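Local coordinates for protein rhamnonate dehydratase (PDB 3FXG) that probably dehydrates L-rhamnonate to a 2-keto-3-deoxy sugar acid, as a magnesium-binding lyase of the enolase superfamily, at residues V356-G361 against E367-K372. Sequence-based numbering, arbitrary orientation.
Sequences VLPVFG and EPIPTK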
ATOM      1  N   VAL A 356       0.927 -48.160 -11.765  1.00 22.75           N
ATOM      2  CA  VAL A 356       0.553 -47.141 -12.739  1.00 23.47           C
ATOM      3  C   VAL A 356      -0.181 -47.750 -13.926  1.00 23.40           C
ATOM      4  O   VAL A 356       0.286 -48.714 -14.534  1.00 22.52           O
ATOM      5  CB  VAL A 356       1.798 -46.374 -13.257  1.00 26.01           C
ATOM      6  CG1 VAL A 356       2.550 -45.752 -12.089  1.00 28.03           C
ATOM      7  CG2 VAL A 356       2.711 -47.308 -14.022  1.00 28.30           C
ATOM      8  N   LEU A 357      -1.339 -47.181 -14.241  1.00 21.45           N
ATOM      9  CA  LEU A 357      -2.156 -47.639 -15.356  1.00 21.42           C
ATOM     10  C   LEU A 357      -2.500 -46.431 -16.226  1.00 21.16           C
ATOM     11  O   LEU A 357      -2.366 -45.289 -15.786  1.00 19.59           O
ATOM     12  CB  LEU A 357      -3.433 -48.300 -14.830  1.00 21.72           C
ATOM     13  CG  LEU A 357      -3.238 -49.525 -13.929  1.00 24.89           C
ATOM     14  CD1 LEU A 357      -4.589 -50.003 -13.413  1.00 25.27           C
ATOM     15  CD2 LEU A 357      -2.539 -50.630 -14.707  1.00 26.36           C
ATOM     16  N   PRO A 358      -2.942 -46.664 -17.472  1.00 21.12           N
ATOM     17  CA  PRO A 358      -3.295 -45.564 -18.381  1.00 20.51           C
ATOM     18  C   PRO A 358      -4.237 -44.552 -17.733  1.00 21.01           C
ATOM     19  O   PRO A 358      -5.196 -44.931 -17.064  1.00 18.70           O
ATOM     20  CB  PRO A 358      -3.947 -46.287 -19.556  1.00 20.67           C
ATOM     21  CG  PRO A 358      -3.208 -47.592 -19.588  1.00 21.06           C
ATOM     22  CD  PRO A 358      -3.151 -47.970 -18.124  1.00 20.78           C
ATOM     23  N   VAL A 359      -3.964 -43.266 -17.937  1.00 21.33           N
ATOM     24  CA  VAL A 359      -4.800 -42.217 -17.361  1.00 22.50           C
ATOM     25  C   VAL A 359      -6.193 -42.223 -17.980  1.00 21.60           C
ATOM     26  O   VAL A 359      -7.187 -41.978 -17.295  1.00 21.81           O
ATOM     27  CB  VAL A 359      -4.181 -40.811 -17.566  1.00 23.69           C
ATOM     28  CG1 VAL A 359      -2.766 -40.769 -17.004  1.00 24.44           C
ATOM     29  CG2 VAL A 359      -4.182 -40.449 -19.037  1.00 27.46           C
ATOM     30  N   PHE A 360      -6.265 -42.509 -19.276  1.00 21.95           N
ATOM     31  CA  PHE A 360      -7.543 -42.528 -19.976  1.00 23.08           C
ATOM     32  C   PHE A 360      -8.098 -43.939 -20.152  1.00 22.87           C
ATOM     33  O   PHE A 360      -8.978 -44.172 -20.982  1.00 24.14           O
ATOM     34  CB  PHE A 360      -7.403 -41.838 -21.338  1.00 22.77           C
ATOM     35  CG  PHE A 360      -6.895 -40.423 -21.249  1.00 23.10           C
ATOM     36  CD1 PHE A 360      -7.530 -39.489 -20.433  1.00 24.95           C
ATOM     37  CD2 PHE A 360      -5.785 -40.020 -21.982  1.00 23.64           C
ATOM     38  CE1 PHE A 360      -7.066 -38.175 -20.347  1.00 24.87           C
ATOM     39  CE2 PHE A 360      -5.310 -38.708 -21.904  1.00 24.09           C
ATOM     40  CZ  PHE A 360      -5.952 -37.783 -21.085  1.00 24.65           C
ATOM     41  N   GLY A 361      -7.585 -44.879 -19.363  1.00 23.49           N
ATOM     42  CA  GLY A 361      -8.066 -46.249 -19.438  1.00 24.12           C
ATOM     43  C   GLY A 361      -7.842 -46.948 -20.765  1.00 24.71           C
ATOM     44  O   GLY A 361      -6.792 -46.790 -21.388  1.00 25.89           O
ATOM     45  N   GLU A 367      -0.943 -45.247 -24.794  1.00 19.66           N
ATOM     46  CA  GLU A 367      -0.660 -44.117 -23.921  1.00 19.91           C
ATOM     47  C   GLU A 367       0.688 -44.352 -23.237  1.00 19.07           C
ATOM     48  O   GLU A 367       0.913 -45.409 -22.651  1.00 19.69           O
ATOM     49  CB  GLU A 367      -1.757 -43.982 -22.861  1.00 21.28           C
ATOM     50  CG  GLU A 367      -1.681 -42.712 -22.026  1.00 23.62           C
ATOM     51  CD  GLU A 367      -2.650 -42.724 -20.853  1.00 22.62           C
ATOM     52  OE1 GLU A 367      -3.858 -42.969 -21.069  1.00 23.63           O
ATOM     53  OE2 GLU A 367      -2.202 -42.486 -19.713  1.00 22.98           O
ATOM     54  N   PRO A 368       1.615 -43.383 -23.329  1.00 17.85           N
ATOM     55  CA  PRO A 368       2.920 -43.556 -22.682  1.00 17.98           C
ATOM     56  C   PRO A 368       2.726 -43.416 -21.172  1.00 17.63           C
ATOM     57  O   PRO A 368       2.142 -42.439 -20.708  1.00 16.51           O
ATOM     58  CB  PRO A 368       3.751 -42.424 -23.279  1.00 17.54           C
ATOM     59  CG  PRO A 368       2.728 -41.347 -23.498  1.00 19.95           C
ATOM     60  CD  PRO A 368       1.562 -42.119 -24.082  1.00 17.97           C
ATOM     61  N   ILE A 369       3.204 -44.393 -20.409  1.00 17.62           N
ATOM     62  CA  ILE A 369       3.036 -44.366 -18.958  1.00 18.09           C
ATOM     63  C   ILE A 369       4.361 -44.386 -18.202  1.00 16.55           C
ATOM     64  O   ILE A 369       5.269 -45.139 -18.541  1.00 17.46           O
ATOM     65  CB  ILE A 369       2.160 -45.556 -18.504  1.00 19.77           C
ATOM     66  CG1 ILE A 369       0.770 -45.430 -19.130  1.00 21.53           C
ATOM     67  CG2 ILE A 369       2.052 -45.588 -16.984  1.00 20.98           C
ATOM     68  CD1 ILE A 369      -0.100 -46.649 -18.938  1.00 25.30           C
ATOM     69  N   PRO A 370       4.484 -43.551 -17.155  1.00 15.51           N
ATOM     70  CA  PRO A 370       5.712 -43.480 -16.360  1.00 13.69           C
ATOM     71  C   PRO A 370       5.867 -44.606 -15.343  1.00 14.16           C
ATOM     72  O   PRO A 370       5.923 -44.365 -14.137  1.00 12.33           O
ATOM     73  CB  PRO A 370       5.603 -42.108 -15.703  1.00 14.23           C
ATOM     74  CG  PRO A 370       4.147 -42.020 -15.416  1.00 13.32           C
ATOM     75  CD  PRO A 370       3.517 -42.532 -16.708  1.00 14.67           C
ATOM     76  N   THR A 371       5.944 -45.838 -15.838  1.00 14.21           N
ATOM     77  CA  THR A 371       6.106 -47.005 -14.974  1.00 17.52           C
ATOM     78  C   THR A 371       7.387 -46.928 -14.137  1.00 15.92           C
ATOM     79  O   THR A 371       7.471 -47.521 -13.059  1.00 16.93           O
ATOM     80  CB  THR A 371       6.129 -48.304 -15.814  1.00 19.43           C
ATOM     81  OG1 THR A 371       4.840 -48.509 -16.407  1.00 24.24           O
ATOM     82  CG2 THR A 371       6.462 -49.500 -14.943  1.00 25.75           C
ATOM     83  N   LYS A 372       8.379 -46.198 -14.639  1.00 16.46           N
ATOM     84  CA  LYS A 372       9.657 -46.036 -13.946  1.00 17.86           C
ATOM     85  C   LYS A 372       9.783 -44.651 -13.311  1.00 15.94           C
ATOM     86  O   LYS A 372      10.862 -44.262 -12.872  1.00 16.15           O
ATOM     87  CB  LYS A 372      10.825 -46.239 -14.914  1.00 19.27           C
ATOM     88  CG  LYS A 372      10.887 -47.604 -15.586  1.00 24.00           C
ATOM     89  CD  LYS A 372      12.036 -47.635 -16.590  1.00 23.58           C
ATOM     90  CE  LYS A 372      12.119 -48.965 -17.315  1.00 24.17           C
ATOM     91  NZ  LYS A 372      10.894 -49.251 -18.111  1.00 23.45           N
TER
HETATM   92  O   HOH W   1      -5.048 -44.910 -22.426  1.00 24.65           O
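The carboxylate of Glu367 meets the Phe360 ring obliquely, with the two planes 63° apart. OE1 of Glu367 comes within 3.6 Å of Phe360 CD2. One face of the ring is covered from within its own segment: Val359 CG2 sits over the ring centre. Val359 and Phe360 are the central residues of a type I beta turn, Pro358 to Gly361, which an acid holds from the other segment. The turn belongs to the long loop between strands 344-347 and 374-376 of the TIM-barrel domain.

The acid accepts hydrogen bonds from the turn's two central N-H groups. Val359 N donates to Glu367 OE2 at 2.6 Å, on the syn side and 15° out of the carboxylate plane. OE1 of Glu367 takes the N-H of Phe360 on its syn lone pair, 3.0 Å from N. A water gives a further bond to OE1 and also donates to Gly361 O. Three donors would probably stabilise the ionised form. The extended Glu367 side chain, CG anti to the backbone N (chi1 -171°), carries the carboxylate across to the turn.

Toward Val356, ahead of the turn, the contact becomes apolar; the two segments run roughly antiparallel. The side chains of Val356 and Ile369 lie alongside each other, pointing opposite ways, with Val356 CG2 3.5 Å from Ile369 CG2. The same Val356 methyl reaches Thr371 OG1 at 3.4 Å. Tyr346 of strand 344-347 lies against Val359, Glu367 and Ile369. A tight carbon contact lies at the proline: Ile369 CD1 is 3.3 Å from Pro358 CG and 3.4 Å from Pro358 CD.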